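Side-chain contacts in phosphoribosylaminoimidazole carboxylase, ATPase subunit (Thermotoga maritima, PDB 3AX6), which probably catalyses the ATP-dependent carboxylation of 5-aminoimidazole ribonucleotide with hydrogencarbonate to N5-carboxyaminoimidazole ribonucleotide, a step of purine biosynthesis: residues 21-26 with 286-291; 57-60 with 65-68. All blocks are in the same frame, centred on the assembly; numbering follows the deposited sequence.

Contact 1 of 2, residues 21-26 with 286-291; sequences KKMGFY and MNLPLG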
ATOM      1  N   LYS A  21     -10.570   4.172   2.061  1.00 13.89           N
ATOM      2  CA  LYS A  21     -11.141   4.335   0.732  1.00 14.16           C
ATOM      3  C   LYS A  21     -10.901   3.073  -0.084  1.00 15.30           C
ATOM      4  O   LYS A  21     -11.716   2.713  -0.929  1.00 15.41           O
ATOM      5  CB  LYS A  21     -10.536   5.553   0.041  1.00 12.11           C
ATOM      6  CG  LYS A  21     -10.853   6.846   0.784  1.00 11.99           C
ATOM      7  CD  LYS A  21     -10.355   8.087   0.052  1.00 14.57           C
ATOM      8  CE  LYS A  21     -11.038   8.248  -1.305  1.00 13.03           C
ATOM      9  NZ  LYS A  21     -12.514   8.250  -1.188  1.00 14.14           N
ATOM     10  N   LYS A  22      -9.784   2.400   0.185  1.00 16.15           N
ATOM     11  CA  LYS A  22      -9.452   1.157  -0.508  1.00 18.79           C
ATOM     12  C   LYS A  22     -10.497   0.076  -0.243  1.00 19.76           C
ATOM     13  O   LYS A  22     -10.722  -0.794  -1.080  1.00 19.77           O
ATOM     14  CB  LYS A  22      -8.098   0.621  -0.051  1.00 19.99           C
ATOM     15  CG  LYS A  22      -6.897   1.079  -0.851  1.00 21.84           C
ATOM     16  CD  LYS A  22      -5.675   0.224  -0.492  1.00 24.31           C
ATOM     17  CE  LYS A  22      -5.979  -1.271  -0.668  1.00 25.08           C
ATOM     18  NZ  LYS A  22      -4.822  -2.150  -0.363  1.00 25.00           N
HETATM   19  N   MSE A  23     -11.126   0.126   0.928  1.00 19.52           N
HETATM   20  CA  MSE A  23     -12.121  -0.875   1.286  1.00 20.56           C
HETATM   21  C   MSE A  23     -13.510  -0.442   0.830  1.00 19.18           C
HETATM   22  O   MSE A  23     -14.503  -1.102   1.124  1.00 17.17           O
HETATM   23  CB  MSE A  23     -12.094  -1.123   2.799  1.00 23.35           C
HETATM   24  CG  MSE A  23     -12.607  -2.498   3.221  1.00 27.77           C
HETATM   25 SE   MSE A  23     -12.221  -2.929   5.089  1.00 35.94          SE
HETATM   26  CE  MSE A  23     -10.299  -2.662   5.026  1.00 28.12           C
ATOM     27  N   GLY A  24     -13.559   0.672   0.104  1.00 19.72           N
ATOM     28  CA  GLY A  24     -14.822   1.179  -0.410  1.00 19.64           C
ATOM     29  C   GLY A  24     -15.591   2.133   0.490  1.00 20.78           C
ATOM     30  O   GLY A  24     -16.792   2.321   0.317  1.00 22.28           O
ATOM     31  N   PHE A  25     -14.919   2.750   1.449  1.00 18.36           N
ATOM     32  CA  PHE A  25     -15.605   3.665   2.335  1.00 17.35           C
ATOM     33  C   PHE A  25     -15.429   5.121   1.935  1.00 17.96           C
ATOM     34  O   PHE A  25     -14.483   5.484   1.237  1.00 17.53           O
ATOM     35  CB  PHE A  25     -15.118   3.457   3.769  1.00 17.58           C
ATOM     36  CG  PHE A  25     -15.474   2.119   4.336  1.00 17.56           C
ATOM     37  CD1 PHE A  25     -16.803   1.781   4.562  1.00 18.39           C
ATOM     38  CD2 PHE A  25     -14.487   1.188   4.633  1.00 16.83           C
ATOM     39  CE1 PHE A  25     -17.142   0.531   5.079  1.00 18.65           C
ATOM     40  CE2 PHE A  25     -14.815  -0.058   5.147  1.00 16.55           C
ATOM     41  CZ  PHE A  25     -16.147  -0.388   5.371  1.00 17.79           C
ATOM     42  N   TYR A  26     -16.360   5.951   2.381  1.00 18.46           N
ATOM     43  CA  TYR A  26     -16.319   7.375   2.103  1.00 18.86           C
ATOM     44  C   TYR A  26     -15.682   7.984   3.346  1.00 19.24           C
ATOM     45  O   TYR A  26     -16.100   7.672   4.458  1.00 18.57           O
ATOM     46  CB  TYR A  26     -17.739   7.913   1.935  1.00 20.43           C
ATOM     47  CG  TYR A  26     -17.818   9.341   1.461  1.00 21.83           C
ATOM     48  CD1 TYR A  26     -17.799   9.643   0.102  1.00 24.95           C
ATOM     49  CD2 TYR A  26     -17.937  10.393   2.366  1.00 23.86           C
ATOM     50  CE1 TYR A  26     -17.906  10.953  -0.348  1.00 25.25           C
ATOM     51  CE2 TYR A  26     -18.043  11.715   1.925  1.00 25.23           C
ATOM     52  CZ  TYR A  26     -18.030  11.983   0.566  1.00 24.97           C
ATOM     53  OH  TYR A  26     -18.163  13.269   0.111  1.00 27.51           O
HETATM   54  N   MSE A 286     -15.140  -0.951  11.913  1.00 16.00           N
HETATM   55  CA  MSE A 286     -16.330  -1.208  11.101  1.00 16.56           C
HETATM   56  C   MSE A 286     -16.937  -2.562  11.484  1.00 14.89           C
HETATM   57  O   MSE A 286     -17.832  -3.063  10.810  1.00 16.37           O
HETATM   58  CB  MSE A 286     -15.989  -1.207   9.602  1.00 16.57           C
HETATM   59  CG  MSE A 286     -15.473   0.117   9.055  1.00 17.26           C
HETATM   60 SE   MSE A 286     -16.562   1.625   9.566  1.00 22.13          SE
HETATM   61  CE  MSE A 286     -18.191   1.124   8.700  1.00 13.64           C
ATOM     62  N   ASN A 287     -16.432  -3.145  12.568  1.00 13.88           N
ATOM     63  CA  ASN A 287     -16.905  -4.433  13.066  1.00 13.86           C
ATOM     64  C   ASN A 287     -16.990  -5.483  11.961  1.00 14.73           C
ATOM     65  O   ASN A 287     -17.996  -6.178  11.818  1.00 16.04           O
ATOM     66  CB  ASN A 287     -18.267  -4.267  13.751  1.00 15.79           C
ATOM     67  CG  ASN A 287     -18.486  -5.279  14.873  1.00 17.26           C
ATOM     68  OD1 ASN A 287     -17.539  -5.744  15.499  1.00 17.80           O
ATOM     69  ND2 ASN A 287     -19.742  -5.606  15.137  1.00 16.54           N
ATOM     70  N   LEU A 288     -15.921  -5.571  11.177  1.00 13.07           N
ATOM     71  CA  LEU A 288     -15.800  -6.530  10.088  1.00 11.06           C
ATOM     72  C   LEU A 288     -14.782  -7.580  10.527  1.00 11.15           C
ATOM     73  O   LEU A 288     -14.022  -7.353  11.473  1.00  8.62           O
ATOM     74  CB  LEU A 288     -15.281  -5.832   8.832  1.00 11.97           C
ATOM     75  CG  LEU A 288     -16.167  -4.768   8.194  1.00 13.28           C
ATOM     76  CD1 LEU A 288     -15.364  -3.930   7.225  1.00 13.05           C
ATOM     77  CD2 LEU A 288     -17.321  -5.456   7.489  1.00 14.16           C
ATOM     78  N   PRO A 289     -14.768  -8.752   9.863  1.00 10.51           N
ATOM     79  CA  PRO A 289     -13.809  -9.796  10.231  1.00 10.42           C
ATOM     80  C   PRO A 289     -12.384  -9.251  10.111  1.00 11.66           C
ATOM     81  O   PRO A 289     -12.032  -8.592   9.125  1.00 12.51           O
ATOM     82  CB  PRO A 289     -14.102 -10.900   9.219  1.00 11.77           C
ATOM     83  CG  PRO A 289     -15.583 -10.775   9.031  1.00  8.88           C
ATOM     84  CD  PRO A 289     -15.786  -9.277   8.931  1.00  9.05           C
ATOM     85  N   LEU A 290     -11.575  -9.508  11.129  1.00 10.81           N
ATOM     86  CA  LEU A 290     -10.195  -9.024  11.151  1.00 11.57           C
ATOM     87  C   LEU A 290      -9.291  -9.806  10.199  1.00 10.83           C
ATOM     88  O   LEU A 290      -9.530 -10.981   9.928  1.00 10.42           O
ATOM     89  CB  LEU A 290      -9.654  -9.094  12.583  1.00  7.62           C
ATOM     90  CG  LEU A 290      -9.883  -7.879  13.494  1.00 10.54           C
ATOM     91  CD1 LEU A 290     -11.175  -7.184  13.141  1.00 10.02           C
ATOM     92  CD2 LEU A 290      -9.866  -8.316  14.956  1.00  8.85           C
ATOM     93  N   GLY A 291      -8.257  -9.141   9.690  1.00  8.93           N
ATOM     94  CA  GLY A 291      -7.336  -9.791   8.777  1.00  7.24           C
ATOM     95  C   GLY A 291      -6.140 -10.464   9.428  1.00  8.02           C
ATOM     96  O   GLY A 291      -5.720 -10.105  10.531  1.00  4.87           O
TER

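Contact 2 of 2, residues 57-60 with 65-68; sequences EDLV and VTTY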
ATOM      1  N   GLU A  57     -18.763  17.668  16.202  1.00 29.38           N
ATOM      2  CA  GLU A  57     -20.133  17.204  16.342  1.00 28.09           C
ATOM      3  C   GLU A  57     -20.713  16.992  14.947  1.00 26.03           C
ATOM      4  O   GLU A  57     -21.408  16.004  14.701  1.00 24.56           O
ATOM      5  CB  GLU A  57     -20.943  18.237  17.123  1.00 30.53           C
ATOM      6  CG  GLU A  57     -22.276  17.752  17.638  1.00 33.81           C
ATOM      7  CD  GLU A  57     -22.609  18.362  18.987  1.00 38.35           C
ATOM      8  OE1 GLU A  57     -22.491  19.603  19.124  1.00 39.91           O
ATOM      9  OE2 GLU A  57     -22.987  17.602  19.910  1.00 39.41           O
ATOM     10  N   ASP A  58     -20.422  17.915  14.035  1.00 23.64           N
ATOM     11  CA  ASP A  58     -20.898  17.778  12.662  1.00 23.85           C
ATOM     12  C   ASP A  58     -20.256  16.541  12.051  1.00 22.46           C
ATOM     13  O   ASP A  58     -20.909  15.791  11.329  1.00 22.64           O
ATOM     14  CB  ASP A  58     -20.512  18.984  11.803  1.00 25.41           C
ATOM     15  CG  ASP A  58     -21.169  20.263  12.259  1.00 26.79           C
ATOM     16  OD1 ASP A  58     -22.405  20.276  12.438  1.00 28.81           O
ATOM     17  OD2 ASP A  58     -20.443  21.260  12.429  1.00 29.85           O
ATOM     18  N   LEU A  59     -18.971  16.343  12.345  1.00 21.07           N
ATOM     19  CA  LEU A  59     -18.226  15.204  11.824  1.00 20.11           C
ATOM     20  C   LEU A  59     -18.811  13.868  12.261  1.00 20.01           C
ATOM     21  O   LEU A  59     -19.014  12.982  11.438  1.00 18.76           O
ATOM     22  CB  LEU A  59     -16.766  15.253  12.268  1.00 18.33           C
ATOM     23  CG  LEU A  59     -15.985  14.021  11.794  1.00 15.74           C
ATOM     24  CD1 LEU A  59     -15.701  14.175  10.322  1.00 15.74           C
ATOM     25  CD2 LEU A  59     -14.686  13.853  12.557  1.00 15.59           C
ATOM     26  N   VAL A  60     -19.065  13.725  13.558  1.00 20.38           N
ATOM     27  CA  VAL A  60     -19.619  12.484  14.091  1.00 21.47           C
ATOM     28  C   VAL A  60     -21.035  12.232  13.582  1.00 21.02           C
ATOM     29  O   VAL A  60     -21.356  11.119  13.169  1.00 20.27           O
ATOM     30  CB  VAL A  60     -19.612  12.492  15.636  1.00 22.19           C
ATOM     31  CG1 VAL A  60     -20.279  13.749  16.143  1.00 25.73           C
ATOM     32  CG2 VAL A  60     -20.330  11.262  16.171  1.00 20.48           C
ATOM     33  N   VAL A  65     -19.328   5.945  11.344  1.00 15.30           N
ATOM     34  CA  VAL A  65     -18.335   5.578  12.340  1.00 13.03           C
ATOM     35  C   VAL A  65     -17.259   6.638  12.343  1.00 14.09           C
ATOM     36  O   VAL A  65     -16.812   7.076  11.280  1.00 14.16           O
ATOM     37  CB  VAL A  65     -17.672   4.222  12.027  1.00 11.70           C
ATOM     38  CG1 VAL A  65     -16.441   4.042  12.901  1.00 11.81           C
ATOM     39  CG2 VAL A  65     -18.658   3.082  12.283  1.00  9.24           C
ATOM     40  N   THR A  66     -16.849   7.050  13.537  1.00 11.67           N
ATOM     41  CA  THR A  66     -15.811   8.054  13.674  1.00 11.28           C
ATOM     42  C   THR A  66     -14.653   7.514  14.508  1.00 13.53           C
ATOM     43  O   THR A  66     -14.847   6.758  15.481  1.00 11.47           O
ATOM     44  CB  THR A  66     -16.358   9.330  14.342  1.00 11.00           C
ATOM     45  OG1 THR A  66     -17.447   9.831  13.571  1.00 12.42           O
ATOM     46  CG2 THR A  66     -15.283  10.409  14.419  1.00  8.85           C
ATOM     47  N   THR A  67     -13.446   7.905  14.109  1.00 14.07           N
ATOM     48  CA  THR A  67     -12.230   7.499  14.794  1.00 13.60           C
ATOM     49  C   THR A  67     -11.259   8.681  14.784  1.00 14.01           C
ATOM     50  O   THR A  67     -11.604   9.764  14.314  1.00 13.88           O
ATOM     51  CB  THR A  67     -11.604   6.268  14.112  1.00 13.41           C
ATOM     52  OG1 THR A  67     -10.441   5.854  14.843  1.00 15.51           O
ATOM     53  CG2 THR A  67     -11.240   6.581  12.667  1.00  9.37           C
ATOM     54  N   TYR A  68     -10.047   8.480  15.283  1.00 15.57           N
ATOM     55  CA  TYR A  68      -9.083   9.570  15.353  1.00 16.97           C
ATOM     56  C   TYR A  68      -7.631   9.116  15.222  1.00 17.32           C
ATOM     57  O   TYR A  68      -7.319   7.943  15.431  1.00 15.96           O
ATOM     58  CB  TYR A  68      -9.295  10.320  16.671  1.00 16.71           C
ATOM     59  CG  TYR A  68      -9.616   9.409  17.846  1.00 18.12           C
ATOM     60  CD1 TYR A  68      -8.600   8.806  18.590  1.00 18.88           C
ATOM     61  CD2 TYR A  68     -10.940   9.130  18.196  1.00 17.44           C
ATOM     62  CE1 TYR A  68      -8.895   7.946  19.656  1.00 17.07           C
ATOM     63  CE2 TYR A  68     -11.246   8.271  19.251  1.00 17.91           C
ATOM     64  CZ  TYR A  68     -10.219   7.680  19.978  1.00 18.80           C
ATOM     65  OH  TYR A  68     -10.516   6.811  21.006  1.00 15.36           O
TER
HETATM   66  O   HOH W   1     -19.941   8.692  14.039  1.00 17.31           O

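Contact 1 of 2, residues 21-26 with 286-291
Met286, modelled as selenomethionine, hangs its selenium over one face of the Phe25 ring, 4.8 Å from SE to the ring centroid and 18° off the normal. This is a Met-aromatic contact at long range; the carbons on either side of the selenium come closer, with Met286 CE 3.8 Å from Phe25 CE1 and Met286 CG 3.8 Å from Phe25 CZ. Bends at chi2 (-49°) and chi3 (-63°) curl the Met286 chain so that it arches across the ring. Leu288 arrives differently: its CD1 sits at the ring edge near the plane, 4.1 Å from Phe25 CZ. Leu288 CD1 also lies 3.9 Å from Met23 SE, the two side chains sliding past each other in opposite directions. On the ring's other face lies the carbonyl O of Met23, toward the rim. With an alanine in place of Phe25, Met286 SE would probably lose its aromatic partner and a gap would open beside Leu288 CD1. Leu323 of the second subunit packs on both Met23 and Leu288. Residues just past two helices meet here, each helix closed by a Schellman motif (C-prime residue Gly24 or Asn287), where the Rossmann-like N-terminal domain rests on the loop after helix 277-285.

Contact 2 of 2, residues 57-60 with 65-68
Leu59 and Val60, near the end of helix 53-61, pack on Thr66 of strand 65-68, joining the helix of a beta-alpha-beta crossover in the N-terminal domain to its second strand. Thr66 is the residue of its strand that faces the helix, and it offers a different branch to each partner. Thr66 CG2 takes the apolar side, 4.0 Å from Leu59 CD2. The first bond of the Leu59 side chain does not point at the strand, but with CG anti to the backbone N (chi1 177°) its end comes nearer to it, meeting the threonine obliquely. The hydroxyl faces Val60 instead: Thr66 OG1 stands 3.5 Å from Val60 CA and 4.0 Å from Val60 CB, the two side chains crossing at about a right angle. A chi1 of -58° puts OG1 beside the backbone N of Thr66 and leaves CG2 to face Leu59.

The polar link between helix and strand runs through a water, which lies 2.9 Å from Val60 O and 2.8 Å from Thr66 OG1 and is hydrogen-bonded to both. It thus gives the buried hydroxyl a polar partner.

In the Rossmann-like parallel sheet, the crossover carries the chain from strand 44-47 past strands 26-31 and 3-7 to strand 65-68. Leu59 marks that path, since it also touches Ile28 and Leu30 of one intervening strand and Ile7 of the other. Val60 also packs on Leu81 of helix 75-83 and on Tyr86. Thr67, whose side chain leaves the other face of the strand, hydrogen-bonds through OG1 with His281 NE2 and His89 O, while main-chain bonds tie Thr66 to Lys87 and His89 on one flank, and Val65 and Thr67 to strand 3-7 on the other.

Contact 2 is nested within the long chain loop closed by contact 1, and their centres lie about 16 Å apart on the same side of the chain's centre. They touch directly: Met286 SE packs 3.7 Å from Val65 CG2, on the face of strand 65-68 turned away from helix 53-61. Strand 3-7 connects them too, with Ile4 against Phe25 and Met286 and Ile7 against Leu59. The two contacts therefore pack on opposite faces of the same parallel sheet. Contact 1 adjoins the second subunit of the homodimer, whereas no other chain of the assembly touches contact 2. Both lie away from the ADP pocket.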